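Local coordinates for protein glutathione s-transferase (Haemonchus contortus, PDB 2WS2) that probably catalyses the conjugation of reduced glutathione to electrophilic substrates, releasing a halide ion and a proton when the substrate is a halide, at residues Gly76-Gly79 with Glu84-Val87; Thr145-Leu148 with Ser152-Phe155; Lys171-Asp174 with Val179-His182. One frame throughout, in Å; residues are numbered along the deposited sequence.

Overall arrangement
The three contacts follow one another along the chain, and each is a short-range return in which a loop folds back on nearby residues. Contact 1 joins the loop after helix 64-75 to the start of helix 82-100, where the thioredoxin-like and all-helical parts of the transferase meet. Contact 2, its centre about 10 Å away, folds the connection between helices 118-143 and 155-162; the two touch directly, T154 OG1 making a probable hydrogen bond to Y77 O. Contact 3 packs a loop on helix 177-186, about 16 Å from contact 2 and 24 Å from contact 1, centre to centre. H182 touches G146 and L148, so contact 2 bridges the series from interdomain linker to helical domain.

Contact 1: residues Gly76-Gly79 with Glu84-Val87; sequences GYAG and EEAV
G79 and A78 lie against the first turn of helix 82-100, where the backbones of G79 and E85 come within 4.4 Å, CA to CA. With no side chain on G79, the turn can approach the linker this closely. The tight part of the contact is built around A78 O. It receives a CA-H...O contact from E85 CA at 3.3 Å, with an angle of 152° at the hydrogen, and E85 CG packs alongside it at 3.4 Å. The two glutamates then diverge. In E84, CG is anti to the backbone N (chi1 -178°), and the extended chain runs along G79, with CG 3.7 Å from G79 CA and OE1 3.5 Å from G79 C; OE1 also takes a weak hydrogen bond from K80 N. In E85, CG lies beside its own backbone N instead (chi1 -71°), sending the carboxylate past the methyl of A78, with OE1 4.1 Å from A78 CB.

The looser side holds a water near G79 O and the E85 carboxylate, its approach to the latter too short to be trusted. Here E85 OE1 forms long, weak ion pairs with R73 of its own chain and R73 of the second subunit. The chemistry implies a junction closed by backbone and aliphatic packing; both carboxylates probably gain from the start of the helix, and that of E85 weakly from the two R73 side chains.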
ATOM      1  N   GLY A  76     -10.676 -10.388  13.245  1.00 27.18           N
ATOM      2  CA  GLY A  76      -9.735 -10.410  14.399  1.00 27.49           C
ATOM      3  C   GLY A  76      -8.292 -10.807  14.082  1.00 28.03           C
ATOM      4  O   GLY A  76      -7.584 -11.441  14.909  1.00 27.94           O
ATOM      5  N   TYR A  77      -7.832 -10.412  12.901  1.00 26.38           N
ATOM      6  CA  TYR A  77      -6.500 -10.768  12.440  1.00 26.56           C
ATOM      7  C   TYR A  77      -5.773  -9.559  11.866  1.00 25.40           C
ATOM      8  O   TYR A  77      -4.829  -9.698  11.100  1.00 25.00           O
ATOM      9  CB  TYR A  77      -6.588 -11.883  11.390  1.00 26.79           C
ATOM     10  CG  TYR A  77      -7.131 -13.176  11.907  1.00 28.88           C
ATOM     11  CD1 TYR A  77      -8.450 -13.552  11.663  1.00 30.40           C
ATOM     12  CD2 TYR A  77      -6.322 -14.039  12.641  1.00 31.21           C
ATOM     13  CE1 TYR A  77      -8.941 -14.771  12.119  1.00 31.53           C
ATOM     14  CE2 TYR A  77      -6.800 -15.242  13.118  1.00 30.56           C
ATOM     15  CZ  TYR A  77      -8.087 -15.608  12.867  1.00 32.66           C
ATOM     16  OH  TYR A  77      -8.536 -16.810  13.342  1.00 32.37           O
ATOM     17  N   ALA A  78      -6.174  -8.378  12.327  1.00 24.72           N
ATOM     18  CA  ALA A  78      -5.632  -7.100  11.856  1.00 24.77           C
ATOM     19  C   ALA A  78      -4.689  -6.484  12.876  1.00 25.35           C
ATOM     20  O   ALA A  78      -4.056  -5.460  12.584  1.00 26.50           O
ATOM     21  CB  ALA A  78      -6.802  -6.103  11.532  1.00 23.49           C
ATOM     22  N   GLY A  79      -4.612  -7.119  14.057  1.00 24.08           N
ATOM     23  CA  GLY A  79      -3.917  -6.603  15.260  1.00 23.68           C
ATOM     24  C   GLY A  79      -4.817  -6.465  16.493  1.00 23.53           C
ATOM     25  O   GLY A  79      -6.036  -6.245  16.372  1.00 25.46           O
ATOM     26  N   GLU A  84      -1.364  -1.569  17.370  1.00 24.36           N
ATOM     27  CA  GLU A  84      -0.909  -2.852  16.800  1.00 24.44           C
ATOM     28  C   GLU A  84      -1.408  -2.965  15.344  1.00 23.71           C
ATOM     29  O   GLU A  84      -0.705  -3.501  14.482  1.00 23.43           O
ATOM     30  CB  GLU A  84      -1.423  -4.035  17.661  1.00 26.27           C
ATOM     31  CG  GLU A  84      -0.995  -5.466  17.220  1.00 27.50           C
ATOM     32  CD  GLU A  84      -1.198  -6.535  18.308  1.00 30.39           C
ATOM     33  OE1 GLU A  84      -1.912  -7.535  18.038  1.00 32.05           O
ATOM     34  OE2 GLU A  84      -0.663  -6.366  19.448  1.00 31.56           O
ATOM     35  N   GLU A  85      -2.579  -2.400  15.067  1.00 23.86           N
ATOM     36  CA  GLU A  85      -3.156  -2.530  13.731  1.00 23.93           C
ATOM     37  C   GLU A  85      -2.356  -1.707  12.744  1.00 23.10           C
ATOM     38  O   GLU A  85      -2.314  -2.001  11.561  1.00 23.19           O
ATOM     39  CB  GLU A  85      -4.603  -2.088  13.726  1.00 25.17           C
ATOM     40  CG  GLU A  85      -5.506  -3.026  14.439  1.00 26.60           C
ATOM     41  CD  GLU A  85      -6.938  -2.581  14.400  1.00 29.83           C
ATOM     42  OE1 GLU A  85      -7.519  -2.442  13.298  1.00 29.63           O
ATOM     43  OE2 GLU A  85      -7.494  -2.385  15.496  1.00 32.32           O
ATOM     44  N   ALA A  86      -1.710  -0.676  13.239  1.00 22.78           N
ATOM     45  CA  ALA A  86      -0.982   0.211  12.352  1.00 22.72           C
ATOM     46  C   ALA A  86       0.375  -0.403  12.212  1.00 22.06           C
ATOM     47  O   ALA A  86       1.020  -0.288  11.199  1.00 22.11           O
ATOM     48  CB  ALA A  86      -0.871   1.588  12.936  1.00 23.48           C
ATOM     49  N   VAL A  87       0.843  -0.994  13.285  1.00 22.01           N
ATOM     50  CA  VAL A  87       2.135  -1.711  13.211  1.00 22.19           C
ATOM     51  C   VAL A  87       2.079  -2.780  12.101  1.00 22.26           C
ATOM     52  O   VAL A  87       2.956  -2.875  11.257  1.00 22.45           O
ATOM     53  CB  VAL A  87       2.531  -2.282  14.598  1.00 23.06           C
ATOM     54  CG1 VAL A  87       3.454  -3.550  14.454  1.00 24.24           C
ATOM     55  CG2 VAL A  87       3.187  -1.191  15.498  1.00 23.55           C
TER
HETATM   56  O   HOH W   1      -7.777  -3.701  17.543  1.00  2.00           O

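Contact 2: residues Thr145-Leu148 with Ser152-Phe155; sequences TGYL and SLTF
Y147 reaches across the loop to S152 and L153, and its ring carries the contact. Its CB already points at the opposite segment, and CG, set beside the backbone N (chi1 -62°), lies 4.0 Å from S152 O. From there the ring divides its neighbours. CD1 lies under S152 N, 3.9 Å away on the face that S152 covers, while across the ring CD2 meets the methyl CD1 of L153 at 3.7 Å. Farther out the packing tightens: both methyls of the leucine come up to CE2 from the same side, L153 CD1 and L153 CD2 each 3.3 Å from it. Y147 CZ follows at 3.6 Å from L153 CD2, and the same methyl touches OH; the two side chains cross at about a right angle. Over one face lies the peptide leaving S152, whose C stands 4.2 Å above the ring centre. K185 adds a cation-pi interaction to this aromatic group.

The segment leads directly into helix 155-162. T154 occupies its N-cap position and D157 accepts from T154 N and L148 N, which gives the aspartate half of a capping box within the Thr-x-x-Asp sequence characteristic of the helical domain of glutathione transferases.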
ATOM      1  N   THR A 145       7.265 -13.858  20.599  1.00 32.99           N
ATOM      2  CA  THR A 145       6.160 -14.833  20.638  1.00 30.83           C
ATOM      3  C   THR A 145       6.214 -15.871  19.519  1.00 29.49           C
ATOM      4  O   THR A 145       5.350 -16.739  19.454  1.00 29.47           O
ATOM      5  CB  THR A 145       4.723 -14.165  20.612  1.00 32.61           C
ATOM      6  OG1 THR A 145       4.566 -13.315  19.460  1.00 33.43           O
ATOM      7  CG2 THR A 145       4.415 -13.412  21.891  1.00 28.56           C
ATOM      8  N   GLY A 146       7.259 -15.820  18.693  1.00 27.77           N
ATOM      9  CA  GLY A 146       7.240 -16.464  17.382  1.00 27.33           C
ATOM     10  C   GLY A 146       6.540 -15.619  16.291  1.00 27.23           C
ATOM     11  O   GLY A 146       6.875 -15.753  15.109  1.00 25.49           O
ATOM     12  N   TYR A 147       5.559 -14.784  16.676  1.00 26.06           N
ATOM     13  CA  TYR A 147       4.774 -13.940  15.703  1.00 25.99           C
ATOM     14  C   TYR A 147       5.314 -12.522  15.533  1.00 26.21           C
ATOM     15  O   TYR A 147       6.062 -12.041  16.354  1.00 24.97           O
ATOM     16  CB  TYR A 147       3.322 -13.800  16.156  1.00 26.85           C
ATOM     17  CG  TYR A 147       2.559 -15.096  16.243  1.00 29.09           C
ATOM     18  CD1 TYR A 147       2.224 -15.644  17.473  1.00 31.02           C
ATOM     19  CD2 TYR A 147       2.165 -15.777  15.090  1.00 31.83           C
ATOM     20  CE1 TYR A 147       1.515 -16.855  17.562  1.00 31.22           C
ATOM     21  CE2 TYR A 147       1.469 -16.988  15.167  1.00 32.62           C
ATOM     22  CZ  TYR A 147       1.149 -17.525  16.401  1.00 34.15           C
ATOM     23  OH  TYR A 147       0.449 -18.724  16.469  1.00 33.56           O
ATOM     24  N   LEU A 148       4.881 -11.811  14.483  1.00 25.62           N
ATOM     25  CA  LEU A 148       5.472 -10.506  14.225  1.00 24.96           C
ATOM     26  C   LEU A 148       4.961  -9.411  15.165  1.00 24.43           C
ATOM     27  O   LEU A 148       5.690  -8.478  15.493  1.00 23.97           O
ATOM     28  CB  LEU A 148       5.346 -10.092  12.743  1.00 24.48           C
ATOM     29  CG  LEU A 148       6.215 -10.668  11.610  1.00 22.62           C
ATOM     30  CD1 LEU A 148       5.398 -10.613  10.291  1.00 23.08           C
ATOM     31  CD2 LEU A 148       7.546  -9.977  11.413  1.00 22.42           C
ATOM     32  N   SER A 152      -0.935 -13.571  18.343  1.00 29.30           N
ATOM     33  CA  SER A 152      -1.968 -14.341  17.654  1.00 28.59           C
ATOM     34  C   SER A 152      -1.627 -13.988  16.196  1.00 28.27           C
ATOM     35  O   SER A 152      -0.830 -13.066  15.947  1.00 25.33           O
ATOM     36  CB  SER A 152      -3.388 -13.882  18.069  1.00 29.27           C
ATOM     37  OG  SER A 152      -4.456 -14.722  17.551  1.00 30.43           O
ATOM     38  N   LEU A 153      -2.196 -14.728  15.249  1.00 26.59           N
ATOM     39  CA  LEU A 153      -1.859 -14.505  13.872  1.00 27.42           C
ATOM     40  C   LEU A 153      -2.419 -13.132  13.461  1.00 24.22           C
ATOM     41  O   LEU A 153      -3.495 -12.775  13.861  1.00 23.85           O
ATOM     42  CB  LEU A 153      -2.413 -15.629  12.984  1.00 27.55           C
ATOM     43  CG  LEU A 153      -1.534 -16.876  12.749  1.00 30.31           C
ATOM     44  CD1 LEU A 153      -0.119 -16.520  12.286  1.00 29.11           C
ATOM     45  CD2 LEU A 153      -1.478 -17.752  13.998  1.00 34.50           C
ATOM     46  N   THR A 154      -1.642 -12.372  12.721  1.00 25.21           N
ATOM     47  CA  THR A 154      -2.188 -11.203  11.982  1.00 24.90           C
ATOM     48  C   THR A 154      -1.942 -11.355  10.463  1.00 26.15           C
ATOM     49  O   THR A 154      -1.250 -12.296  10.067  1.00 24.98           O
ATOM     50  CB  THR A 154      -1.596  -9.918  12.581  1.00 24.86           C
ATOM     51  OG1 THR A 154      -2.395  -8.778  12.197  1.00 29.97           O
ATOM     52  CG2 THR A 154      -0.145  -9.744  12.157  1.00 20.04           C
ATOM     53  N   PHE A 155      -2.460 -10.460   9.588  1.00 25.55           N
ATOM     54  CA  PHE A 155      -2.313 -10.708   8.138  1.00 25.14           C
ATOM     55  C   PHE A 155      -0.904 -10.348   7.735  1.00 24.61           C
ATOM     56  O   PHE A 155      -0.431 -10.766   6.659  1.00 23.68           O
ATOM     57  CB  PHE A 155      -3.367  -9.967   7.234  1.00 25.91           C
ATOM     58  CG  PHE A 155      -3.308  -8.452   7.339  1.00 24.83           C
ATOM     59  CD1 PHE A 155      -4.113  -7.785   8.255  1.00 25.02           C
ATOM     60  CD2 PHE A 155      -2.436  -7.707   6.558  1.00 24.69           C
ATOM     61  CE1 PHE A 155      -4.052  -6.389   8.400  1.00 18.38           C
ATOM     62  CE2 PHE A 155      -2.378  -6.298   6.676  1.00 20.51           C
ATOM     63  CZ  PHE A 155      -3.191  -5.651   7.609  1.00 20.87           C
TER

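Contact 3: residues Lys171-Asp174 with Val179-His182; sequences KLYD and VKAH
Y173 and V179 meet through one unusual torsion and one ordinary one. The chi1 of Y173, -12°, nearly eclipses CG with the backbone N and swings the ring toward helix 177-186. V179 is relaxed by comparison: CG1 is anti to its backbone N (chi1 -178°), which places that methyl beside the ring. The strained tyrosine torsion accompanies contacts of CD1 with the backbone of K180 that are too close in the model, so the exact setting of the ring is doubtful.

The general pattern, a ring beside V179 and the start of K180, is less sensitive to this, though the separations from CD1 share the doubt. V179 CG1 lies 3.4 Å from Y173 CD1 and 3.8 Å from CE1 of the same ring, and the two side chains cross at about a right angle. V179 CB comes in behind the methyl, 3.7 Å from Y173 CD1. On the helix surface, K180 adds only the root of its side chain, its CB being 3.4 Å from Y173 CD1. Beyond CB the extended lysine chain leads away from the loop. The pairing is therefore apolar, an aromatic ring meeting a branched aliphatic residue and the first side-chain carbon of a lysine.

F133 of helix 118-143 joins the cluster, touching V179 and meeting the Y173 ring with the planes at about 60°. A turn farther along, H182 NE2 is hydrogen-bonded to D157 of helix 155-162. Such a loop, folded back on the helix it precedes and packed with it against a long neighbour, belongs to the helical bundle of the glutathione transferase C-terminal domain.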
ATOM      1  N   LYS A 171      17.587 -21.164  -1.461  1.00 36.29           N
ATOM      2  CA  LYS A 171      18.423 -20.523  -0.438  1.00 36.05           C
ATOM      3  C   LYS A 171      17.862 -19.152  -0.000  1.00 34.77           C
ATOM      4  O   LYS A 171      18.613 -18.228   0.335  1.00 34.51           O
ATOM      5  CB  LYS A 171      19.876 -20.395  -0.928  1.00 35.39           C
ATOM      6  CG  LYS A 171      20.008 -19.968  -2.401  1.00 38.93           C
ATOM      7  CD  LYS A 171      21.460 -20.018  -2.923  1.00 34.34           C
ATOM      8  CE  LYS A 171      21.563 -19.285  -4.272  1.00 35.93           C
ATOM      9  NZ  LYS A 171      20.875 -20.009  -5.381  1.00 36.29           N
ATOM     10  N   LEU A 172      16.539 -19.054  -0.007  1.00 35.72           N
ATOM     11  CA  LEU A 172      15.828 -17.802   0.285  1.00 35.01           C
ATOM     12  C   LEU A 172      16.122 -17.292   1.702  1.00 35.04           C
ATOM     13  O   LEU A 172      16.721 -16.227   1.853  1.00 36.23           O
ATOM     14  CB  LEU A 172      14.344 -17.945   0.001  1.00 34.29           C
ATOM     15  CG  LEU A 172      13.468 -16.668  -0.008  1.00 35.65           C
ATOM     16  CD1 LEU A 172      13.939 -15.583  -0.990  1.00 34.77           C
ATOM     17  CD2 LEU A 172      12.077 -17.068  -0.308  1.00 33.20           C
ATOM     18  N   TYR A 173      15.760 -18.029   2.748  1.00 35.04           N
ATOM     19  CA  TYR A 173      16.156 -17.556   4.081  1.00 35.55           C
ATOM     20  C   TYR A 173      17.369 -18.317   4.638  1.00 36.32           C
ATOM     21  O   TYR A 173      17.300 -18.898   5.731  1.00 37.03           O
ATOM     22  CB  TYR A 173      15.001 -17.506   5.122  1.00 35.95           C
ATOM     23  CG  TYR A 173      13.555 -17.665   4.662  1.00 32.51           C
ATOM     24  CD1 TYR A 173      12.569 -17.939   5.580  1.00 29.70           C
ATOM     25  CD2 TYR A 173      13.181 -17.554   3.345  1.00 31.42           C
ATOM     26  CE1 TYR A 173      11.254 -18.092   5.224  1.00 28.00           C
ATOM     27  CE2 TYR A 173      11.868 -17.721   2.971  1.00 30.80           C
ATOM     28  CZ  TYR A 173      10.920 -17.997   3.909  1.00 27.49           C
ATOM     29  OH  TYR A 173       9.621 -18.137   3.537  1.00 27.16           O
ATOM     30  N   ASP A 174      18.465 -18.312   3.869  1.00 36.26           N
ATOM     31  CA  ASP A 174      19.696 -19.026   4.219  1.00 35.30           C
ATOM     32  C   ASP A 174      20.265 -18.522   5.557  1.00 34.86           C
ATOM     33  O   ASP A 174      20.063 -19.160   6.599  1.00 36.52           O
ATOM     34  CB  ASP A 174      20.728 -18.967   3.069  1.00 35.20           C
ATOM     35  CG  ASP A 174      21.881 -19.973   3.257  1.00 36.13           C
ATOM     36  OD1 ASP A 174      21.604 -21.186   3.435  1.00 37.21           O
ATOM     37  OD2 ASP A 174      23.056 -19.553   3.227  1.00 32.87           O
ATOM     38  N   VAL A 179      13.499 -16.279  10.283  1.00 26.60           N
ATOM     39  CA  VAL A 179      12.498 -15.975   9.262  1.00 26.28           C
ATOM     40  C   VAL A 179      11.878 -17.299   8.854  1.00 25.56           C
ATOM     41  O   VAL A 179      10.680 -17.536   9.051  1.00 24.03           O
ATOM     42  CB  VAL A 179      13.156 -15.271   8.046  1.00 26.06           C
ATOM     43  CG1 VAL A 179      12.137 -14.898   6.991  1.00 26.73           C
ATOM     44  CG2 VAL A 179      13.930 -14.076   8.512  1.00 23.71           C
ATOM     45  N   LYS A 180      12.735 -18.209   8.383  1.00 26.47           N
ATOM     46  CA  LYS A 180      12.295 -19.554   7.988  1.00 25.57           C
ATOM     47  C   LYS A 180      11.352 -20.207   8.987  1.00 24.44           C
ATOM     48  O   LYS A 180      10.382 -20.801   8.616  1.00 24.75           O
ATOM     49  CB  LYS A 180      13.502 -20.472   7.619  1.00 26.77           C
ATOM     50  CG  LYS A 180      13.087 -21.901   7.229  1.00 24.57           C
ATOM     51  CD  LYS A 180      14.265 -22.640   6.584  1.00 31.13           C
ATOM     52  CE  LYS A 180      14.169 -24.171   6.771  1.00 29.90           C
ATOM     53  NZ  LYS A 180      15.574 -24.766   6.724  1.00 35.89           N
ATOM     54  N   ALA A 181      11.601 -20.060  10.269  1.00 26.97           N
ATOM     55  CA  ALA A 181      10.746 -20.704  11.271  1.00 27.32           C
ATOM     56  C   ALA A 181       9.434 -19.953  11.522  1.00 26.91           C
ATOM     57  O   ALA A 181       8.449 -20.520  11.987  1.00 27.73           O
ATOM     58  CB  ALA A 181      11.507 -20.851  12.564  1.00 28.58           C
ATOM     59  N   HIS A 182       9.426 -18.661  11.241  1.00 26.58           N
ATOM     60  CA  HIS A 182       8.179 -17.901  11.358  1.00 26.15           C
ATOM     61  C   HIS A 182       7.161 -18.541  10.446  1.00 25.23           C
ATOM     62  O   HIS A 182       6.054 -18.910  10.863  1.00 25.74           O
ATOM     63  CB  HIS A 182       8.411 -16.408  11.008  1.00 26.02           C
ATOM     64  CG  HIS A 182       7.144 -15.604  10.925  1.00 25.62           C
ATOM     65  ND1 HIS A 182       6.691 -15.067   9.741  1.00 27.92           N
ATOM     66  CD2 HIS A 182       6.215 -15.290  11.859  1.00 26.90           C
ATOM     67  CE1 HIS A 182       5.554 -14.430   9.952  1.00 26.13           C
ATOM     68  NE2 HIS A 182       5.236 -14.559  11.226  1.00 26.20           N
TER